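Phosphoethanolamine N-methyltransferase 1 (Haemonchus contortus, PDB 4KRG) probably catalyses the S-adenosylmethionine-dependent N-methylation of phosphoethanolamine on the nematode route to phosphocholine. Local coordinates at residues 201-204 and 208-211; 138-143 and 250-255; 312-317 and 325-330. All coordinates share one frame; numbering follows the deposited sequence.

Contact 1. Residues 201-204 and 208-211; sequences YRDS and MWKF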
ATOM      1  N   TYR A 201      -7.364  18.184  -8.950  1.00 27.45           N
ATOM      2  CA  TYR A 201      -7.721  18.419 -10.347  1.00 26.91           C
ATOM      3  C   TYR A 201      -9.010  19.220 -10.482  1.00 26.52           C
ATOM      4  O   TYR A 201     -10.035  18.854  -9.902  1.00 26.59           O
ATOM      5  CB  TYR A 201      -7.880  17.077 -11.062  1.00 26.66           C
ATOM      6  CG  TYR A 201      -8.425  17.157 -12.472  1.00 29.22           C
ATOM      7  CD1 TYR A 201      -7.582  17.385 -13.547  1.00 28.01           C
ATOM      8  CD2 TYR A 201      -9.786  16.982 -12.733  1.00 30.31           C
ATOM      9  CE1 TYR A 201      -8.076  17.451 -14.838  1.00 30.57           C
ATOM     10  CE2 TYR A 201     -10.286  17.046 -14.024  1.00 29.51           C
ATOM     11  CZ  TYR A 201      -9.428  17.281 -15.069  1.00 29.16           C
ATOM     12  OH  TYR A 201      -9.916  17.345 -16.350  1.00 30.78           O
ATOM     13  N   ARG A 202      -8.957  20.307 -11.250  1.00 28.31           N
ATOM     14  CA  ARG A 202     -10.162  21.057 -11.581  1.00 31.19           C
ATOM     15  C   ARG A 202     -10.681  20.612 -12.939  1.00 30.98           C
ATOM     16  O   ARG A 202      -9.969  20.700 -13.942  1.00 30.92           O
ATOM     17  CB  ARG A 202      -9.896  22.562 -11.610  1.00 37.38           C
ATOM     18  CG  ARG A 202     -11.164  23.393 -11.767  1.00 44.16           C
ATOM     19  CD  ARG A 202     -10.905  24.902 -11.722  1.00 52.38           C
ATOM     20  NE  ARG A 202     -10.673  25.408 -10.369  1.00 57.67           N
ATOM     21  CZ  ARG A 202     -11.632  25.811  -9.535  1.00 59.56           C
ATOM     22  NH1 ARG A 202     -12.901  25.769  -9.909  1.00 61.86           N
ATOM     23  NH2 ARG A 202     -11.321  26.256  -8.325  1.00 57.43           N
ATOM     24  N   ASP A 203     -11.922  20.138 -12.976  1.00 28.88           N
ATOM     25  CA  ASP A 203     -12.484  19.654 -14.229  1.00 28.11           C
ATOM     26  C   ASP A 203     -12.997  20.796 -15.120  1.00 30.93           C
ATOM     27  O   ASP A 203     -12.853  21.970 -14.777  1.00 31.69           O
ATOM     28  CB  ASP A 203     -13.520  18.529 -14.001  1.00 26.81           C
ATOM     29  CG  ASP A 203     -14.814  19.007 -13.346  1.00 29.71           C
ATOM     30  OD1 ASP A 203     -15.142  20.207 -13.406  1.00 31.97           O
ATOM     31  OD2 ASP A 203     -15.536  18.154 -12.786  1.00 28.46           O
ATOM     32  N   SER A 204     -13.577  20.452 -16.263  1.00 29.41           N
ATOM     33  CA  SER A 204     -14.010  21.461 -17.223  1.00 31.19           C
ATOM     34  C   SER A 204     -15.176  22.306 -16.709  1.00 33.08           C
ATOM     35  O   SER A 204     -15.436  23.393 -17.224  1.00 35.13           O
ATOM     36  CB  SER A 204     -14.379  20.806 -18.551  1.00 32.81           C
ATOM     37  OG  SER A 204     -15.375  19.821 -18.366  1.00 34.47           O
HETATM   38  N   MSE A 208     -13.343  20.928  -8.218  0.78 30.65           N
HETATM   39  CA  MSE A 208     -12.075  20.383  -7.746  0.78 29.35           C
HETATM   40  C   MSE A 208     -12.227  18.940  -7.280  0.78 28.39           C
HETATM   41  O   MSE A 208     -13.249  18.565  -6.709  0.78 29.15           O
HETATM   42  CB  MSE A 208     -11.514  21.229  -6.600  0.78 31.00           C
HETATM   43  CG  MSE A 208     -10.026  21.023  -6.337  0.78 26.99           C
HETATM   44 SE   MSE A 208      -8.929  21.643  -7.827  0.78 41.70          SE
HETATM   45  CE  MSE A 208      -9.808  23.348  -8.046  0.78 42.13           C
ATOM     46  N   TRP A 209     -11.200  18.133  -7.519  1.00 26.05           N
ATOM     47  CA  TRP A 209     -11.219  16.744  -7.098  1.00 22.82           C
ATOM     48  C   TRP A 209      -9.915  16.336  -6.441  1.00 23.39           C
ATOM     49  O   TRP A 209      -8.870  16.929  -6.690  1.00 26.75           O
ATOM     50  CB  TRP A 209     -11.516  15.839  -8.288  1.00 22.10           C
ATOM     51  CG  TRP A 209     -12.817  16.177  -8.924  1.00 26.01           C
ATOM     52  CD1 TRP A 209     -13.023  17.021  -9.972  1.00 27.82           C
ATOM     53  CD2 TRP A 209     -14.094  15.696  -8.522  1.00 27.50           C
ATOM     54  NE1 TRP A 209     -14.364  17.089 -10.260  1.00 29.74           N
ATOM     55  CE2 TRP A 209     -15.048  16.282  -9.389  1.00 29.09           C
ATOM     56  CE3 TRP A 209     -14.543  14.821  -7.535  1.00 28.08           C
ATOM     57  CZ2 TRP A 209     -16.410  16.020  -9.280  1.00 31.05           C
ATOM     58  CZ3 TRP A 209     -15.888  14.561  -7.427  1.00 29.64           C
ATOM     59  CH2 TRP A 209     -16.809  15.158  -8.295  1.00 31.24           C
ATOM     60  N   LYS A 210      -9.994  15.328  -5.583  1.00 23.65           N
ATOM     61  CA  LYS A 210      -8.809  14.715  -5.015  1.00 22.09           C
ATOM     62  C   LYS A 210      -9.007  13.214  -4.987  1.00 21.71           C
ATOM     63  O   LYS A 210     -10.111  12.717  -5.210  1.00 21.39           O
ATOM     64  CB  LYS A 210      -8.522  15.240  -3.608  1.00 22.57           C
ATOM     65  CG  LYS A 210      -9.584  14.920  -2.575  1.00 22.78           C
ATOM     66  CD  LYS A 210      -9.218  15.577  -1.251  1.00 26.17           C
ATOM     67  CE  LYS A 210     -10.349  15.474  -0.249  1.00 25.09           C
ATOM     68  NZ  LYS A 210      -9.977  16.129   1.031  1.00 26.64           N
ATOM     69  N   PHE A 211      -7.924  12.501  -4.720  1.00 21.24           N
ATOM     70  CA  PHE A 211      -7.960  11.059  -4.610  1.00 20.92           C
ATOM     71  C   PHE A 211      -8.019  10.669  -3.144  1.00 22.92           C
ATOM     72  O   PHE A 211      -7.287  11.221  -2.324  1.00 24.75           O
ATOM     73  CB  PHE A 211      -6.706  10.480  -5.256  1.00 20.48           C
ATOM     74  CG  PHE A 211      -6.814  10.304  -6.750  1.00 20.05           C
ATOM     75  CD1 PHE A 211      -7.970   9.794  -7.322  1.00 22.02           C
ATOM     76  CD2 PHE A 211      -5.759  10.647  -7.577  1.00 19.84           C
ATOM     77  CE1 PHE A 211      -8.070   9.623  -8.691  1.00 22.90           C
ATOM     78  CE2 PHE A 211      -5.849  10.477  -8.945  1.00 19.92           C
ATOM     79  CZ  PHE A 211      -7.003   9.968  -9.505  1.00 21.87           C
TER
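The indole of Trp209 reaches across an antiparallel beta hairpin to Asp203, while the backbone of Trp209 pairs with that of Tyr201, so one residue serves both the strands and the turn that joins them. Tyr201 and Trp209 form the hydrogen-bonded pair: Tyr201 N gives to Trp209 O at 3.0 Å, and Trp209 N to Tyr201 O at 2.7 Å. The next pair, Arg202 with Met208, is non-hydrogen-bonded and sends its side chains to the other face of the sheet.

On the face shared by Tyr201 and Trp209 the two rings do not stack. Trp209 CD1 comes to the edge of the phenol, near its plane, 4.3 Å from Tyr201 CD2. In Trp209 chi1 carries CG beside the backbone N, and with the ring turned to a chi2 of 93° its CD1-NE1 edge faces the other strand. Helix 136-149 covers this face through Met147, and Lys238 makes a cation-pi contact with the indole.

On the Arg202 face the detail is tentative. In one of two deposited conformers, the selenomethionine Met208 crosses the arginine at about a right angle, with its SE 3.6 Å from Tyr201 C and its methyl over one face of the guanidinium.

Asp203 divides its carboxylate between the turn and the strand. OD1 accepts from the backbone N of Asp205 and of Lys207, which should fix the rotation of the group. Trp209 NE1 donates to Asp203 OD2 at 3.0 Å and 160°, the oxygen lying close to the ring plane but the donor standing 59° out of the carboxylate plane.

Contact 2. Residues 138-143 and 250-255; sequences EVIEFL and DDLLNL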
ATOM      1  N   GLU A 138       5.145  11.326 -17.020  1.00 24.36           N
ATOM      2  CA  GLU A 138       4.060  10.548 -17.615  1.00 21.93           C
ATOM      3  C   GLU A 138       3.112   9.941 -16.577  1.00 20.95           C
ATOM      4  O   GLU A 138       1.903   9.876 -16.807  1.00 20.86           O
ATOM      5  CB  GLU A 138       4.626   9.454 -18.522  1.00 23.10           C
ATOM      6  CG  GLU A 138       5.290   9.995 -19.777  1.00 23.72           C
ATOM      7  CD  GLU A 138       6.162   8.969 -20.480  1.00 25.35           C
ATOM      8  OE1 GLU A 138       6.437   7.898 -19.892  1.00 26.03           O
ATOM      9  OE2 GLU A 138       6.577   9.236 -21.625  1.00 23.82           O
ATOM     10  N   VAL A 139       3.660   9.488 -15.450  1.00 21.24           N
ATOM     11  CA  VAL A 139       2.845   8.963 -14.358  1.00 20.09           C
ATOM     12  C   VAL A 139       1.858  10.029 -13.891  1.00 21.63           C
ATOM     13  O   VAL A 139       0.662   9.766 -13.743  1.00 21.62           O
ATOM     14  CB  VAL A 139       3.714   8.498 -13.163  1.00 20.58           C
ATOM     15  CG1 VAL A 139       2.848   8.226 -11.941  1.00 18.62           C
ATOM     16  CG2 VAL A 139       4.492   7.246 -13.526  1.00 21.52           C
ATOM     17  N   ILE A 140       2.363  11.239 -13.684  1.00 20.89           N
ATOM     18  CA  ILE A 140       1.532  12.351 -13.244  1.00 21.20           C
ATOM     19  C   ILE A 140       0.487  12.678 -14.311  1.00 21.47           C
ATOM     20  O   ILE A 140      -0.696  12.848 -14.008  1.00 22.80           O
ATOM     21  CB  ILE A 140       2.387  13.591 -12.922  1.00 25.11           C
ATOM     22  CG1 ILE A 140       3.331  13.280 -11.759  1.00 25.18           C
ATOM     23  CG2 ILE A 140       1.501  14.769 -12.576  1.00 25.14           C
ATOM     24  CD1 ILE A 140       4.534  14.198 -11.660  1.00 27.35           C
ATOM     25  N   GLU A 141       0.929  12.733 -15.563  1.00 21.68           N
ATOM     26  CA  GLU A 141       0.035  13.015 -16.677  1.00 21.13           C
ATOM     27  C   GLU A 141      -1.003  11.911 -16.846  1.00 20.81           C
ATOM     28  O   GLU A 141      -2.161  12.187 -17.139  1.00 23.62           O
ATOM     29  CB  GLU A 141       0.838  13.239 -17.963  1.00 21.43           C
ATOM     30  CG  GLU A 141       1.682  14.511 -17.919  1.00 24.10           C
ATOM     31  CD  GLU A 141       2.486  14.742 -19.186  1.00 29.91           C
ATOM     32  OE1 GLU A 141       2.930  15.890 -19.408  1.00 34.53           O
ATOM     33  OE2 GLU A 141       2.688  13.778 -19.954  1.00 32.81           O
ATOM     34  N   PHE A 142      -0.595  10.664 -16.643  1.00 20.31           N
ATOM     35  CA  PHE A 142      -1.539   9.556 -16.684  1.00 19.23           C
ATOM     36  C   PHE A 142      -2.605   9.706 -15.611  1.00 20.07           C
ATOM     37  O   PHE A 142      -3.785   9.474 -15.864  1.00 20.34           O
ATOM     38  CB  PHE A 142      -0.836   8.204 -16.522  1.00 19.41           C
ATOM     39  CG  PHE A 142      -1.792   7.056 -16.334  1.00 19.43           C
ATOM     40  CD1 PHE A 142      -2.442   6.492 -17.424  1.00 21.10           C
ATOM     41  CD2 PHE A 142      -2.063   6.559 -15.071  1.00 18.81           C
ATOM     42  CE1 PHE A 142      -3.334   5.440 -17.256  1.00 20.54           C
ATOM     43  CE2 PHE A 142      -2.950   5.512 -14.897  1.00 18.61           C
ATOM     44  CZ  PHE A 142      -3.585   4.950 -15.993  1.00 19.04           C
ATOM     45  N   LEU A 143      -2.189  10.093 -14.408  1.00 20.79           N
ATOM     46  CA  LEU A 143      -3.114  10.168 -13.278  1.00 20.59           C
ATOM     47  C   LEU A 143      -4.085  11.337 -13.377  1.00 21.11           C
ATOM     48  O   LEU A 143      -5.218  11.246 -12.914  1.00 23.00           O
ATOM     49  CB  LEU A 143      -2.355  10.211 -11.953  1.00 18.49           C
ATOM     50  CG  LEU A 143      -1.630   8.912 -11.600  1.00 16.32           C
ATOM     51  CD1 LEU A 143      -0.702   9.124 -10.418  1.00 19.77           C
ATOM     52  CD2 LEU A 143      -2.620   7.792 -11.314  1.00 16.81           C
ATOM     53  N   ASP A 250       4.064  20.532 -13.085  1.00 36.73           N
ATOM     54  CA  ASP A 250       5.380  20.968 -12.630  1.00 37.61           C
ATOM     55  C   ASP A 250       5.507  20.962 -11.105  1.00 36.83           C
ATOM     56  O   ASP A 250       6.550  20.581 -10.572  1.00 38.07           O
ATOM     57  CB  ASP A 250       5.706  22.357 -13.185  1.00 42.55           C
ATOM     58  CG  ASP A 250       5.973  22.343 -14.681  1.00 47.82           C
ATOM     59  OD1 ASP A 250       6.494  21.328 -15.188  1.00 49.92           O
ATOM     60  OD2 ASP A 250       5.666  23.350 -15.348  1.00 49.57           O
ATOM     61  N   ASP A 251       4.448  21.380 -10.415  1.00 35.41           N
ATOM     62  CA  ASP A 251       4.424  21.397  -8.951  1.00 34.50           C
ATOM     63  C   ASP A 251       4.450  19.982  -8.377  1.00 31.77           C
ATOM     64  O   ASP A 251       5.076  19.727  -7.352  1.00 32.07           O
ATOM     65  CB  ASP A 251       3.181  22.143  -8.436  1.00 37.09           C
ATOM     66  CG  ASP A 251       3.357  23.658  -8.424  1.00 40.64           C
ATOM     67  OD1 ASP A 251       4.369  24.162  -8.960  1.00 39.10           O
ATOM     68  OD2 ASP A 251       2.467  24.348  -7.875  1.00 42.55           O
ATOM     69  N   LEU A 252       3.762  19.065  -9.046  1.00 29.49           N
ATOM     70  CA  LEU A 252       3.727  17.672  -8.624  1.00 27.91           C
ATOM     71  C   LEU A 252       5.038  16.979  -8.955  1.00 27.69           C
ATOM     72  O   LEU A 252       5.528  16.162  -8.180  1.00 29.62           O
ATOM     73  CB  LEU A 252       2.572  16.938  -9.298  1.00 27.51           C
ATOM     74  CG  LEU A 252       1.178  17.275  -8.775  1.00 29.18           C
ATOM     75  CD1 LEU A 252       0.102  16.720  -9.698  1.00 28.38           C
ATOM     76  CD2 LEU A 252       1.006  16.735  -7.367  1.00 27.09           C
ATOM     77  N   LEU A 253       5.608  17.321 -10.105  1.00 28.25           N
ATOM     78  CA  LEU A 253       6.850  16.707 -10.573  1.00 27.33           C
ATOM     79  C   LEU A 253       8.025  16.999  -9.646  1.00 27.39           C
ATOM     80  O   LEU A 253       8.814  16.107  -9.335  1.00 28.57           O
ATOM     81  CB  LEU A 253       7.163  17.151 -12.007  1.00 28.43           C
ATOM     82  CG  LEU A 253       8.281  16.399 -12.731  1.00 29.95           C
ATOM     83  CD1 LEU A 253       8.014  14.906 -12.768  1.00 28.22           C
ATOM     84  CD2 LEU A 253       8.468  16.933 -14.140  1.00 29.46           C
ATOM     85  N   ASN A 254       8.132  18.238  -9.190  1.00 28.59           N
ATOM     86  CA  ASN A 254       9.164  18.597  -8.224  1.00 28.98           C
ATOM     87  C   ASN A 254       9.117  17.702  -6.997  1.00 28.05           C
ATOM     88  O   ASN A 254      10.141  17.213  -6.527  1.00 28.12           O
ATOM     89  CB  ASN A 254       9.002  20.044  -7.778  1.00 30.74           C
ATOM     90  CG  ASN A 254      10.004  20.435  -6.715  1.00 32.70           C
ATOM     91  OD1 ASN A 254      11.184  20.088  -6.801  1.00 33.84           O
ATOM     92  ND2 ASN A 254       9.537  21.145  -5.694  1.00 31.95           N
ATOM     93  N   LEU A 255       7.914  17.494  -6.481  1.00 27.12           N
ATOM     94  CA  LEU A 255       7.737  16.670  -5.302  1.00 26.00           C
ATOM     95  C   LEU A 255       8.048  15.203  -5.581  1.00 27.10           C
ATOM     96  O   LEU A 255       8.814  14.569  -4.858  1.00 25.88           O
ATOM     97  CB  LEU A 255       6.316  16.822  -4.773  1.00 26.39           C
ATOM     98  CG  LEU A 255       5.961  18.229  -4.305  1.00 28.83           C
ATOM     99  CD1 LEU A 255       4.506  18.299  -3.931  1.00 29.83           C
ATOM    100  CD2 LEU A 255       6.817  18.612  -3.118  1.00 28.81           C
TER
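Apolar helix-to-helix packing joins helix 136-149 to helix 249-271, with Ile140 meeting Leu252 and Leu253. The first helix belongs to the Rossmann-like methyltransferase fold, where it connects the parallel strands 122-126 and 154-161; the second follows strand 231-240, more than a hundred residues further along the chain. The contact is buried and far from broad. One side chain dominates it, Ile140 supplying 85 of the 143 Å² hidden between the segments, and no hydrogen bond crosses.

The case illustrates how a branched residue can address two neighbours on a facing helix at once. Ile140 carries CG1 beside its backbone N (chi1 -63°) and CG2 beside its carbonyl carbon, so the two arms part at CB and each finds a different leucine. The longer arm, extended through CG1, lays CD1 against the backbone of the other helix, 3.6 Å from Leu253 CA. The reach is short because the helices are close here, with Ile140 CA and Leu253 CA 7.4 Å apart.

Leu253 does not point straight at its partner. Its CG is anti to the backbone N (chi1 -169°), and its CD1 meets Ile140 CD1 methyl to methyl at 3.7 Å. Leu253 also touches Arg137, whose guanidinium makes a salt bridge with Asp250 OD1 and so adds a polar link between the same two helices.

Helix 189-198 also packs here, with Leu195 on Ile140 and Ala198 on Leu252. Within the pair of helices the short arm of Ile140 meets the second leucine: its CG2 lies 3.7 Å from Leu252 CD1.

Contact 3. Residues 312-317 and 325-330; sequences VNSHLL and VWNVET. With BOG (octyl beta-D-glucopyranoside), chain F.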
ATOM      1  N   VAL A 312       5.444  -0.781  17.440  1.00 16.86           N
ATOM      2  CA  VAL A 312       5.424  -2.148  17.937  1.00 17.30           C
ATOM      3  C   VAL A 312       6.347  -2.979  17.066  1.00 15.13           C
ATOM      4  O   VAL A 312       6.312  -2.864  15.839  1.00 15.27           O
ATOM      5  CB  VAL A 312       4.000  -2.739  17.836  1.00 18.20           C
ATOM      6  CG1 VAL A 312       3.999  -4.221  18.182  1.00 18.14           C
ATOM      7  CG2 VAL A 312       3.033  -1.975  18.720  1.00 16.39           C
ATOM      8  N   ASN A 313       7.179  -3.803  17.692  1.00 14.98           N
ATOM      9  CA  ASN A 313       8.080  -4.679  16.955  1.00 14.91           C
ATOM     10  C   ASN A 313       7.312  -5.921  16.523  1.00 15.22           C
ATOM     11  O   ASN A 313       7.348  -6.957  17.192  1.00 14.90           O
ATOM     12  CB  ASN A 313       9.278  -5.056  17.824  1.00 15.32           C
ATOM     13  CG  ASN A 313      10.362  -5.768  17.056  1.00 16.35           C
ATOM     14  OD1 ASN A 313      10.143  -6.245  15.939  1.00 15.73           O
ATOM     15  ND2 ASN A 313      11.548  -5.851  17.654  1.00 18.56           N
ATOM     16  N   SER A 314       6.610  -5.796  15.402  1.00 14.03           N
ATOM     17  CA  SER A 314       5.710  -6.842  14.937  1.00 14.34           C
ATOM     18  C   SER A 314       6.445  -8.127  14.577  1.00 16.10           C
ATOM     19  O   SER A 314       5.889  -9.223  14.685  1.00 14.82           O
ATOM     20  CB  SER A 314       4.873  -6.335  13.759  1.00 13.01           C
ATOM     21  OG  SER A 314       3.920  -5.382  14.200  1.00 12.53           O
ATOM     22  N   HIS A 315       7.696  -7.999  14.148  1.00 14.31           N
ATOM     23  CA  HIS A 315       8.484  -9.180  13.856  1.00 14.40           C
ATOM     24  C   HIS A 315       8.797  -9.948  15.128  1.00 15.94           C
ATOM     25  O   HIS A 315       8.689 -11.168  15.156  1.00 15.44           O
ATOM     26  CB  HIS A 315       9.744  -8.832  13.068  1.00 16.78           C
ATOM     27  CG  HIS A 315       9.497  -8.706  11.597  1.00 16.24           C
ATOM     28  ND1 HIS A 315       9.173  -7.513  10.992  1.00 16.32           N
ATOM     29  CD2 HIS A 315       9.494  -9.641  10.616  1.00 16.79           C
ATOM     30  CE1 HIS A 315       8.991  -7.710   9.701  1.00 17.40           C
ATOM     31  NE2 HIS A 315       9.180  -8.993   9.443  1.00 18.73           N
ATOM     32  N   LEU A 316       9.153  -9.233  16.188  1.00 16.83           N
ATOM     33  CA  LEU A 316       9.406  -9.881  17.468  1.00 17.39           C
ATOM     34  C   LEU A 316       8.116 -10.470  18.038  1.00 18.72           C
ATOM     35  O   LEU A 316       8.121 -11.544  18.643  1.00 20.50           O
ATOM     36  CB  LEU A 316      10.027  -8.892  18.454  1.00 16.91           C
ATOM     37  CG  LEU A 316      10.334  -9.477  19.828  1.00 14.53           C
ATOM     38  CD1 LEU A 316      11.412 -10.541  19.697  1.00 17.95           C
ATOM     39  CD2 LEU A 316      10.765  -8.386  20.778  1.00 18.23           C
ATOM     40  N   LEU A 317       7.008  -9.766  17.834  1.00 17.73           N
ATOM     41  CA  LEU A 317       5.712 -10.264  18.255  1.00 16.51           C
ATOM     42  C   LEU A 317       5.438 -11.618  17.611  1.00 16.39           C
ATOM     43  O   LEU A 317       5.218 -12.599  18.302  1.00 18.57           O
ATOM     44  CB  LEU A 317       4.618  -9.271  17.886  1.00 17.26           C
ATOM     45  CG  LEU A 317       3.259  -9.543  18.522  1.00 19.64           C
ATOM     46  CD1 LEU A 317       3.369  -9.457  20.022  1.00 22.18           C
ATOM     47  CD2 LEU A 317       2.233  -8.542  18.016  1.00 21.42           C
ATOM     48  N   VAL A 325       0.684 -11.377  12.141  1.00 14.39           N
ATOM     49  CA  VAL A 325       0.478  -9.985  12.520  1.00 16.62           C
ATOM     50  C   VAL A 325       0.108  -9.133  11.311  1.00 16.74           C
ATOM     51  O   VAL A 325       0.721  -9.256  10.249  1.00 15.73           O
ATOM     52  CB  VAL A 325       1.742  -9.378  13.198  1.00 15.71           C
ATOM     53  CG1 VAL A 325       1.537  -7.896  13.493  1.00 19.43           C
ATOM     54  CG2 VAL A 325       2.104 -10.123  14.469  1.00 13.57           C
ATOM     55  N   TRP A 326      -0.920  -8.301  11.475  1.00 14.05           N
ATOM     56  CA  TRP A 326      -1.207  -7.218  10.546  1.00 14.10           C
ATOM     57  C   TRP A 326      -0.950  -5.890  11.256  1.00 14.50           C
ATOM     58  O   TRP A 326      -1.604  -5.569  12.244  1.00 15.51           O
ATOM     59  CB  TRP A 326      -2.653  -7.270  10.057  1.00 13.75           C
ATOM     60  CG  TRP A 326      -2.968  -6.155   9.111  1.00 13.90           C
ATOM     61  CD1 TRP A 326      -3.418  -4.910   9.431  1.00 13.72           C
ATOM     62  CD2 TRP A 326      -2.841  -6.192   7.687  1.00 13.11           C
ATOM     63  NE1 TRP A 326      -3.586  -4.162   8.286  1.00 14.71           N
ATOM     64  CE2 TRP A 326      -3.240  -4.922   7.204  1.00 15.05           C
ATOM     65  CE3 TRP A 326      -2.442  -7.164   6.771  1.00 14.25           C
ATOM     66  CZ2 TRP A 326      -3.248  -4.613   5.841  1.00 17.26           C
ATOM     67  CZ3 TRP A 326      -2.451  -6.858   5.422  1.00 16.90           C
ATOM     68  CH2 TRP A 326      -2.851  -5.590   4.969  1.00 16.93           C
ATOM     69  N   ASN A 327       0.005  -5.124  10.743  1.00 12.39           N
ATOM     70  CA  ASN A 327       0.430  -3.886  11.374  1.00 11.23           C
ATOM     71  C   ASN A 327       0.077  -2.726  10.459  1.00 13.26           C
ATOM     72  O   ASN A 327       0.576  -2.632   9.334  1.00 14.81           O
ATOM     73  CB  ASN A 327       1.940  -3.945  11.629  1.00 13.73           C
ATOM     74  CG  ASN A 327       2.492  -2.716  12.358  1.00 16.90           C
ATOM     75  OD1 ASN A 327       1.871  -1.650  12.420  1.00 16.97           O
ATOM     76  ND2 ASN A 327       3.690  -2.866  12.888  1.00 12.96           N
ATOM     77  N   VAL A 328      -0.788  -1.848  10.953  1.00 13.34           N
ATOM     78  CA  VAL A 328      -1.237  -0.668  10.218  1.00 14.48           C
ATOM     79  C   VAL A 328      -0.275   0.483  10.464  1.00 15.51           C
ATOM     80  O   VAL A 328       0.062   0.772  11.610  1.00 15.39           O
ATOM     81  CB  VAL A 328      -2.632  -0.223  10.703  1.00 11.57           C
ATOM     82  CG1 VAL A 328      -3.139   0.949   9.884  1.00 11.68           C
ATOM     83  CG2 VAL A 328      -3.611  -1.382  10.631  1.00 13.18           C
ATOM     84  N   GLU A 329       0.175   1.126   9.388  1.00 15.02           N
ATOM     85  CA  GLU A 329       0.986   2.340   9.475  1.00 13.63           C
ATOM     86  C   GLU A 329       0.179   3.485   8.857  1.00 16.64           C
ATOM     87  O   GLU A 329      -0.626   3.260   7.949  1.00 15.89           O
ATOM     88  CB  GLU A 329       2.311   2.157   8.718  1.00 15.52           C
ATOM     89  CG  GLU A 329       3.156   0.953   9.160  1.00 17.22           C
ATOM     90  CD  GLU A 329       4.159   1.290  10.258  1.00 20.87           C
ATOM     91  OE1 GLU A 329       4.051   2.374  10.873  1.00 22.29           O
ATOM     92  OE2 GLU A 329       5.068   0.471  10.511  1.00 22.22           O
ATOM     93  N   THR A 330       0.382   4.709   9.335  1.00 12.63           N
ATOM     94  CA  THR A 330      -0.313   5.858   8.753  1.00 15.40           C
ATOM     95  C   THR A 330       0.646   6.885   8.151  1.00 17.12           C
ATOM     96  O   THR A 330       0.214   7.847   7.523  1.00 16.44           O
ATOM     97  CB  THR A 330      -1.247   6.559   9.760  1.00 17.10           C
ATOM     98  OG1 THR A 330      -0.467   7.179  10.789  1.00 19.79           O
ATOM     99  CG2 THR A 330      -2.207   5.565  10.380  1.00 16.63           C
TER
HETATM  100  C1  BOG F 504       7.274 -15.566  25.057  1.00130.70           C
HETATM  101  O1  BOG F 504       8.274 -14.648  25.355  1.00130.37           O
HETATM  102  C2  BOG F 504       7.905 -16.881  24.637  1.00130.55           C
HETATM  103  O2  BOG F 504       8.610 -16.680  23.418  1.00130.10           O
HETATM  104  C3  BOG F 504       6.900 -17.968  24.463  1.00130.81           C
HETATM  105  O3  BOG F 504       7.608 -19.216  24.210  1.00131.09           O
HETATM  106  C4  BOG F 504       6.023 -18.127  25.661  1.00130.57           C
HETATM  107  O4  BOG F 504       4.963 -19.067  25.380  1.00130.53           O
HETATM  108  C5  BOG F 504       5.384 -16.809  26.075  1.00130.59           C
HETATM  109  O5  BOG F 504       6.381 -15.729  26.243  1.00130.83           O
HETATM  110  C6  BOG F 504       4.683 -17.011  27.346  1.00130.44           C
HETATM  111  O6  BOG F 504       3.333 -16.687  27.171  1.00130.08           O
HETATM  112  C1' BOG F 504       8.013 -13.337  24.846  1.00130.26           C
HETATM  113  C2' BOG F 504       9.252 -12.414  25.048  1.00 45.02           C
HETATM  114  C3' BOG F 504       8.920 -10.951  24.764  1.00 43.83           C
HETATM  115  C4' BOG F 504       8.247 -10.607  23.584  1.00 42.56           C
HETATM  116  C5' BOG F 504       7.269  -9.395  23.529  1.00 43.49           C
HETATM  117  C6' BOG F 504       7.549  -8.475  22.331  1.00 43.78           C
HETATM  118  C7' BOG F 504       6.526  -7.319  22.177  1.00 22.10           C
HETATM  119  C8' BOG F 504       6.371  -6.885  20.758  1.00 22.80           C
HETATM  120  O   HOH W   1       5.563  -0.938  13.125  1.00 23.93           O
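Val325 overlaps Ser314 with one methyl and Leu317 with the other, packing the first turn of helix 314-321 on strand 324-329 within a beta-alpha-beta unit that starts at strand 297-302. This arrangement is consistent with a second Rossmann-like domain in a di-domain methyltransferase. Val325 CG1, anti to its own backbone N (chi1 176°), lies 3.7 Å from Ser314 CB. CG2, anti to the carbonyl carbon, meets Leu317 CD2 at 3.9 Å, the two side chains crossing at about a right angle. Val300 of the neighbouring parallel strand touches Ser314 as well.

The start of the helix is held by Asn313, the N-cap residue. Its OD1 accepts from Leu316 N at 3.2 Å, the donor lying well above the carbonyl plane, and its ND2 is hydrogen-bonded to Asp280. At the far end of the strand segment a water donates to Glu329 OE2 at 3.0 Å and, weakly, to Val312 O; Arg304 forms a salt bridge with the same carboxylate oxygen.

Bound octyl glucoside lies against the helix with its alkyl chain: C6' is 3.6 Å from Leu316 CD2, and the terminal C8' is 4.0 Å from Leu317 CD1.

Starting from the N terminus, the first segment to take part in a contact lies on helix 136-149, whose partner in contact 2 arrives only with helix 249-271; that pairing closes a loop of 106 residues. Contact 1 falls within this loop as a short hairpin whose strands are joined by residues 203-207. Contact 2 ties helix 249-271 to helix 136-149 of the Rossmann-like fold, while contact 1 pairs the two hairpin strands, which reach that helix where Phe211 CZ lies 4.1 Å from Leu143 O. Contact 3 opens after contact 2 has closed and is another local closure, joining helix 314-321 to strand 324-329 on the opposite side of the chain's centre, about 35 Å from contact 1 between centres. No loops cross.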